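Local atomic coordinates of spore germination protein GerM (Bacillus subtilis subsp. subtilis str. 168, PDB entry 6GZB), a protein that is of unknown molecular function but affects both sporulation and germination, and carries two GerMN domains in tandem. Residues A[200-205]-A[217-222]; A[70-75]-A[93-98]; A[117-122]-A[153-158]. All coordinates share one frame; numbering follows the deposited sequence.

Contact 1 of 3, residues A[200-205]-A[217-222]; sequences PLTVYY and PVTKRI
Lys220 and Tyr205 meet across two antiparallel strands, 200-205 and 217-222. CB of Lys220 lies 3.8 Å from Leu201 O; CG is anti to the carbonyl carbon (chi1 -53°) and passes near the same oxygen. CD comes within 3.1 Å of Tyr205 OH; the chain bends at chi3, CE stays 3.4 Å from that oxygen and NZ donates to it at 2.7 Å. The two side chains cross at about a right angle. NZ also forms a salt bridge with Glu236, tying the strand pair to helix 229-239. On the same face, Leu201 CB presses tightly on Ile222 CG1 (3.5 Å).

The opposite face is marked by Pro217, whose CB sits 3.6 Å above the Tyr204 ring, displaced toward the rim and 21° off the normal from its centre, a CH-pi contact; Tyr204 OH is hydrogen-bonded to Glu301 OE1. Between Thr202 and Thr219 the OG1 atoms are linked weakly at 3.4 Å, Thr219 OG1 having a further partner in Ile185 N.

Reciprocal backbone bonds join Leu201 with Lys220 and Val203 with Val218, the Lys220 N-H...O angle to Leu201 O being 166°. Strands 198-208 and 213-223, antiparallel and consecutive in the chain, form a beta hairpin.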
# COMPACT_ATOMS: atom_id res chain seq x y z
N PRO A 200 -12.65 7.15 3.37
CA PRO A 200 -11.52 6.24 3.47
C PRO A 200 -10.20 6.99 3.36
O PRO A 200 -10.08 7.94 2.59
CB PRO A 200 -11.71 5.32 2.26
CG PRO A 200 -12.40 6.18 1.26
CD PRO A 200 -13.33 7.04 2.07
N LEU A 201 -9.20 6.52 4.10
CA LEU A 201 -7.85 7.05 3.98
C LEU A 201 -6.87 5.94 4.32
O LEU A 201 -6.99 5.27 5.35
CB LEU A 201 -7.65 8.22 4.95
CG LEU A 201 -6.39 9.05 4.71
CD1 LEU A 201 -6.52 9.87 3.43
CD2 LEU A 201 -6.09 9.94 5.91
N THR A 202 -5.89 5.75 3.44
CA THR A 202 -4.90 4.71 3.62
C THR A 202 -3.74 5.20 4.46
O THR A 202 -3.22 6.31 4.24
CB THR A 202 -4.40 4.20 2.26
OG1 THR A 202 -5.47 3.51 1.62
CG2 THR A 202 -3.21 3.26 2.43
N VAL A 203 -3.41 4.41 5.47
CA VAL A 203 -2.36 4.73 6.42
C VAL A 203 -1.46 3.50 6.57
O VAL A 203 -1.95 2.37 6.64
CB VAL A 203 -2.98 5.08 7.79
CG1 VAL A 203 -1.93 5.25 8.87
CG2 VAL A 203 -3.83 6.34 7.66
N TYR A 204 -0.15 3.72 6.58
CA TYR A 204 0.81 2.62 6.68
C TYR A 204 1.24 2.38 8.12
O TYR A 204 1.66 3.31 8.82
CB TYR A 204 2.04 2.89 5.82
CG TYR A 204 1.82 2.62 4.35
CD1 TYR A 204 1.25 3.58 3.52
CD2 TYR A 204 2.23 1.44 3.78
CE1 TYR A 204 1.10 3.35 2.16
CE2 TYR A 204 2.08 1.19 2.44
CZ TYR A 204 1.49 2.14 1.63
OH TYR A 204 1.34 1.87 0.28
N TYR A 205 1.13 1.14 8.55
CA TYR A 205 1.63 0.75 9.85
C TYR A 205 2.76 -0.24 9.68
O TYR A 205 3.03 -0.72 8.58
CB TYR A 205 0.51 0.14 10.70
CG TYR A 205 -0.59 1.11 11.01
CD1 TYR A 205 -0.40 2.13 11.94
CD2 TYR A 205 -1.81 1.03 10.37
CE1 TYR A 205 -1.42 3.02 12.23
CE2 TYR A 205 -2.83 1.93 10.63
CZ TYR A 205 -2.64 2.91 11.58
OH TYR A 205 -3.64 3.80 11.83
N PRO A 217 -0.31 -1.21 4.45
CA PRO A 217 -1.29 -0.15 4.23
C PRO A 217 -2.66 -0.61 4.72
O PRO A 217 -3.05 -1.75 4.49
CB PRO A 217 -1.29 0.00 2.71
CG PRO A 217 -0.96 -1.35 2.20
CD PRO A 217 -0.08 -2.01 3.23
N VAL A 218 -3.35 0.26 5.45
CA VAL A 218 -4.67 -0.05 5.99
C VAL A 218 -5.59 1.14 5.71
O VAL A 218 -5.25 2.29 6.02
CB VAL A 218 -4.59 -0.28 7.51
CG1 VAL A 218 -5.97 -0.39 8.11
CG2 VAL A 218 -3.78 -1.54 7.82
N THR A 219 -6.74 0.87 5.12
CA THR A 219 -7.73 1.92 4.87
C THR A 219 -8.59 2.15 6.12
O THR A 219 -9.32 1.28 6.56
CB THR A 219 -8.65 1.56 3.70
OG1 THR A 219 -7.86 1.31 2.54
CG2 THR A 219 -9.62 2.69 3.43
N LYS A 220 -8.45 3.34 6.71
CA LYS A 220 -9.21 3.71 7.89
C LYS A 220 -10.37 4.62 7.50
O LYS A 220 -10.43 5.13 6.38
CB LYS A 220 -8.29 4.45 8.86
CG LYS A 220 -7.03 3.67 9.18
CD LYS A 220 -6.36 4.20 10.43
CE LYS A 220 -7.02 3.64 11.67
NZ LYS A 220 -6.12 3.71 12.85
N ARG A 221 -11.31 4.80 8.43
CA ARG A 221 -12.41 5.73 8.23
C ARG A 221 -12.09 7.03 8.94
O ARG A 221 -11.83 7.05 10.13
CB ARG A 221 -13.72 5.15 8.80
CG ARG A 221 -14.16 3.83 8.20
CD ARG A 221 -14.16 3.83 6.67
NE ARG A 221 -15.07 4.80 6.08
CZ ARG A 221 -15.48 4.78 4.81
NH1 ARG A 221 -15.05 3.83 3.99
NH2 ARG A 221 -16.32 5.71 4.36
N ILE A 222 -12.07 8.13 8.19
CA ILE A 222 -11.83 9.45 8.76
C ILE A 222 -13.14 10.26 8.79
O ILE A 222 -13.87 10.29 7.80
CB ILE A 222 -10.81 10.23 7.91
CG1 ILE A 222 -9.56 9.39 7.62
CG2 ILE A 222 -10.44 11.54 8.58
CD1 ILE A 222 -8.81 8.94 8.86

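Contact 2 of 3, residues A[70-75]-A[93-98]; sequences LPLPKS and SEILPN
Leu70 lies against the backbone of Ile95 and the ring of Pro97, its two methyls sharing the work. CD2 approaches Ile95 O at 3.7 Å, while CD1 meets Pro97 CD at 3.9 Å; the leucine and proline side chains reach toward each other, tip to tip. CG of Leu70 stands anti to the carbonyl carbon (chi1 -69°), and the two methyls beyond it meet segment 93-98.

Ile95 contributes its CD1. Its CG1 occupies the crowded position between backbone N and carbonyl carbon (chi1 52°), and the terminal CD1 becomes the common point of three approaches: 3.6 Å to Pro71 O, 4.0 Å to Leu72 CD1 and 4.1 Å to Leu70 CB. Leu72 crosses Ile95 at about a right angle. All of the side-chain pairs are thus aliphatic, and the two oxygens touched, Pro71 O and Ile95 O, are met by methyl groups.

The backbone at Leu70 and Leu72 is hydrogen-bonded instead to Arg54 and Val52 of strand 51-60, and Phe341, the C-terminal residue, touches both Pro71 and Ile95. The geometry is that of a loop packed by apolar side chains against an outermost strand, here 65-73 of a three-stranded antiparallel sheet, with the loop leading from helix 78-84 to strand 100-101.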
# COMPACT_ATOMS: atom_id res chain seq x y z
N LEU A 70 10.37 -7.57 -5.20
CA LEU A 70 11.09 -8.80 -5.49
C LEU A 70 11.64 -8.78 -6.91
O LEU A 70 11.09 -8.11 -7.78
CB LEU A 70 10.17 -10.01 -5.29
CG LEU A 70 9.78 -10.26 -3.84
CD1 LEU A 70 8.65 -11.28 -3.76
CD2 LEU A 70 11.00 -10.72 -3.05
N PRO A 71 12.74 -9.52 -7.15
CA PRO A 71 13.41 -9.51 -8.45
C PRO A 71 12.67 -10.35 -9.49
O PRO A 71 12.51 -11.55 -9.31
CB PRO A 71 14.78 -10.13 -8.14
CG PRO A 71 14.53 -11.03 -6.99
CD PRO A 71 13.41 -10.42 -6.19
N LEU A 72 12.19 -9.70 -10.55
CA LEU A 72 11.50 -10.41 -11.62
C LEU A 72 12.32 -10.31 -12.91
O LEU A 72 12.84 -9.26 -13.23
CB LEU A 72 10.12 -9.79 -11.85
CG LEU A 72 8.93 -10.46 -11.16
CD1 LEU A 72 9.20 -10.68 -9.69
CD2 LEU A 72 7.67 -9.63 -11.37
N PRO A 73 12.37 -11.41 -13.69
CA PRO A 73 13.09 -11.40 -14.97
C PRO A 73 12.62 -10.30 -15.91
O PRO A 73 11.43 -10.03 -15.98
CB PRO A 73 12.77 -12.78 -15.56
CG PRO A 73 12.24 -13.60 -14.45
CD PRO A 73 11.62 -12.65 -13.47
N LYS A 74 13.55 -9.67 -16.62
CA LYS A 74 13.19 -8.76 -17.71
C LYS A 74 12.15 -9.39 -18.63
O LYS A 74 12.19 -10.59 -18.91
CB LYS A 74 14.43 -8.37 -18.52
CG LYS A 74 14.84 -6.91 -18.38
CD LYS A 74 15.91 -6.73 -17.32
CE LYS A 74 16.98 -5.76 -17.78
NZ LYS A 74 17.68 -5.09 -16.65
N SER A 75 11.22 -8.58 -19.10
CA SER A 75 10.05 -9.08 -19.80
C SER A 75 9.56 -8.04 -20.80
O SER A 75 9.82 -6.85 -20.64
CB SER A 75 8.94 -9.37 -18.78
OG SER A 75 7.70 -9.63 -19.41
N SER A 93 7.24 -18.99 -6.25
CA SER A 93 7.57 -19.93 -5.19
C SER A 93 9.06 -19.88 -4.86
O SER A 93 9.45 -20.01 -3.70
CB SER A 93 7.16 -21.35 -5.59
OG SER A 93 7.89 -21.77 -6.73
N GLU A 94 9.87 -19.63 -5.88
CA GLU A 94 11.32 -19.61 -5.72
C GLU A 94 11.81 -18.37 -4.97
O GLU A 94 12.90 -18.38 -4.40
CB GLU A 94 12.02 -19.68 -7.08
CG GLU A 94 11.69 -20.92 -7.89
CD GLU A 94 12.01 -22.21 -7.15
OE1 GLU A 94 13.21 -22.49 -6.94
OE2 GLU A 94 11.06 -22.93 -6.77
N ILE A 95 11.02 -17.29 -5.00
CA ILE A 95 11.45 -16.03 -4.40
C ILE A 95 10.49 -15.56 -3.32
O ILE A 95 10.56 -14.41 -2.88
CB ILE A 95 11.61 -14.93 -5.46
CG1 ILE A 95 10.34 -14.81 -6.31
CG2 ILE A 95 12.80 -15.23 -6.36
CD1 ILE A 95 10.34 -13.64 -7.27
N LEU A 96 9.63 -16.46 -2.86
CA LEU A 96 8.61 -16.13 -1.86
C LEU A 96 9.26 -15.93 -0.50
O LEU A 96 9.85 -16.85 0.04
CB LEU A 96 7.58 -17.26 -1.79
CG LEU A 96 6.25 -17.00 -1.08
CD1 LEU A 96 5.50 -15.87 -1.76
CD2 LEU A 96 5.41 -18.26 -1.07
N PRO A 97 9.14 -14.73 0.07
CA PRO A 97 9.66 -14.53 1.41
C PRO A 97 8.91 -15.32 2.47
O PRO A 97 7.69 -15.54 2.35
CB PRO A 97 9.49 -13.02 1.64
CG PRO A 97 9.47 -12.44 0.28
CD PRO A 97 8.80 -13.46 -0.58
N ASN A 98 9.61 -15.65 3.54
CA ASN A 98 9.00 -16.28 4.70
C ASN A 98 7.93 -15.36 5.29
O ASN A 98 8.15 -14.15 5.45
CB ASN A 98 10.05 -16.60 5.77
CG ASN A 98 11.04 -17.67 5.33
OD1 ASN A 98 10.74 -18.52 4.49
ND2 ASN A 98 12.23 -17.64 5.91

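Contact 3 of 3, residues A[117-122]-A[153-158]; sequences DGTAIA and IDKVKL
A beta-alpha-beta unit supplies this contact: strands 119-124 and 155-160 run parallel, with 24° between their short segments. Ala120 N donates to Lys155 O at 2.8 Å and 173°, and Lys157 N and Ala122 N continue the ladder through Ala120 O and Lys157 O.

At its start, Gly118 O accepts two donors: Asp154 N at 2.9 Å, in the carbonyl plane on a lone pair, and Lys155 N at 3.2 Å from above that plane. Asp117 OD1 takes Thr119 N, an Asx turn. In Lys155, chi3 (-60°) puts CE 3.2 Å from Thr119 OG1, and the turn at chi4 takes NZ to Asp117 O (3.0 Å); NZ also forms a salt bridge with Asp154 OD1, on the syn side, somewhat out of the carboxylate plane. An alanine in place of Lys155 would probably leave Asp117 O without this donor and Asp154 without its positive mate. On the other face, Ala120 CB packs tightly against Ile153 CG2 (3.5 Å).

Lys157 CE passes Thr119 CG2 (4.1 Å), and NZ is hydrogen-bonded to Asp177 O. Helix 136-147 packs on Ala122, Val156 and Leu158 through Leu147 and Val143, helix 78-84 touches Ala122 and Ile153, and strands 110-114 and 163-164 flank the pair.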
# COMPACT_ATOMS: atom_id res chain seq x y z
N ASP A 117 -6.28 5.24 -21.87
CA ASP A 117 -6.88 6.00 -20.79
C ASP A 117 -6.37 5.60 -19.40
O ASP A 117 -6.78 6.18 -18.39
CB ASP A 117 -8.41 5.88 -20.84
CG ASP A 117 -8.90 4.47 -20.50
OD1 ASP A 117 -8.08 3.55 -20.36
OD2 ASP A 117 -10.13 4.29 -20.41
N GLY A 118 -5.49 4.61 -19.35
CA GLY A 118 -4.89 4.18 -18.09
C GLY A 118 -5.55 2.94 -17.49
O GLY A 118 -5.17 2.49 -16.42
N THR A 119 -6.50 2.38 -18.22
CA THR A 119 -7.22 1.20 -17.77
C THR A 119 -6.46 -0.05 -18.18
O THR A 119 -6.11 -0.22 -19.34
CB THR A 119 -8.63 1.13 -18.38
OG1 THR A 119 -9.40 2.25 -17.93
CG2 THR A 119 -9.34 -0.15 -17.99
N ALA A 120 -6.22 -0.94 -17.22
CA ALA A 120 -5.69 -2.26 -17.53
C ALA A 120 -6.79 -3.29 -17.39
O ALA A 120 -7.50 -3.32 -16.38
CB ALA A 120 -4.54 -2.61 -16.62
N ILE A 121 -6.94 -4.12 -18.42
CA ILE A 121 -7.90 -5.20 -18.38
C ILE A 121 -7.17 -6.51 -18.15
O ILE A 121 -6.34 -6.92 -18.96
CB ILE A 121 -8.72 -5.27 -19.68
CG1 ILE A 121 -9.56 -4.00 -19.84
CG2 ILE A 121 -9.63 -6.48 -19.67
CD1 ILE A 121 -10.07 -3.77 -21.24
N ALA A 122 -7.43 -7.13 -17.01
CA ALA A 122 -6.78 -8.38 -16.66
C ALA A 122 -7.74 -9.52 -16.91
O ALA A 122 -8.75 -9.65 -16.21
CB ALA A 122 -6.34 -8.36 -15.21
N ILE A 153 -0.82 2.45 -15.76
CA ILE A 153 -2.06 1.87 -15.24
C ILE A 153 -2.51 2.58 -13.96
O ILE A 153 -1.80 2.58 -12.95
CB ILE A 153 -1.88 0.37 -14.95
CG1 ILE A 153 -1.41 -0.37 -16.20
CG2 ILE A 153 -3.19 -0.24 -14.49
CD1 ILE A 153 -0.91 -1.77 -15.93
N ASP A 154 -3.71 3.16 -13.98
CA ASP A 154 -4.30 3.67 -12.75
C ASP A 154 -5.70 3.15 -12.48
O ASP A 154 -6.28 3.46 -11.44
CB ASP A 154 -4.29 5.20 -12.74
CG ASP A 154 -4.77 5.80 -14.04
OD1 ASP A 154 -5.73 5.26 -14.62
OD2 ASP A 154 -4.16 6.79 -14.49
N LYS A 155 -6.23 2.32 -13.37
CA LYS A 155 -7.54 1.71 -13.18
C LYS A 155 -7.50 0.28 -13.69
O LYS A 155 -6.73 -0.04 -14.60
CB LYS A 155 -8.61 2.46 -13.98
CG LYS A 155 -8.93 3.86 -13.47
CD LYS A 155 -9.94 4.56 -14.36
CE LYS A 155 -9.44 4.70 -15.80
NZ LYS A 155 -8.54 5.87 -15.96
N VAL A 156 -8.37 -0.56 -13.15
CA VAL A 156 -8.30 -1.99 -13.44
C VAL A 156 -9.69 -2.55 -13.71
O VAL A 156 -10.66 -2.21 -13.02
CB VAL A 156 -7.65 -2.75 -12.26
CG1 VAL A 156 -7.75 -4.25 -12.47
CG2 VAL A 156 -6.20 -2.34 -12.10
N LYS A 157 -9.77 -3.42 -14.71
CA LYS A 157 -10.98 -4.18 -14.98
C LYS A 157 -10.62 -5.65 -15.00
O LYS A 157 -9.57 -6.04 -15.50
CB LYS A 157 -11.58 -3.78 -16.33
CG LYS A 157 -12.30 -2.44 -16.33
CD LYS A 157 -12.91 -2.18 -17.70
CE LYS A 157 -13.35 -0.73 -17.87
NZ LYS A 157 -14.41 -0.34 -16.91
N LEU A 158 -11.50 -6.47 -14.44
CA LEU A 158 -11.22 -7.90 -14.29
C LEU A 158 -12.11 -8.70 -15.24
O LEU A 158 -13.29 -8.40 -15.39
CB LEU A 158 -11.49 -8.32 -12.85
CG LEU A 158 -10.36 -8.26 -11.81
CD1 LEU A 158 -9.21 -7.36 -12.21
CD2 LEU A 158 -10.89 -7.85 -10.45

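How the contacts relate
Contacts 2 and 3 belong to the first GerMN-family region and contact 1 to the second; none touches another, the nearest atoms of contacts 2 and 3 being about 12 Å apart and the centres of contacts 1 and 2 about 28 Å. Most touching residues are buried in all three, but contact 1 lies closer to the chain centre (about 9 Å) than the others (18 to 19 Å), and only in contact 3 do exposed acidic residues, Asp117 and Asp154, take part. Contacts 1 and 3 each join neighbouring strands, antiparallel in a hairpin and parallel across a helical crossover, through backbone bonds and lysine tips. Contact 2 joins a strand to a loop by apolar side chains, burying 204 Å² against 628 and 516 Å².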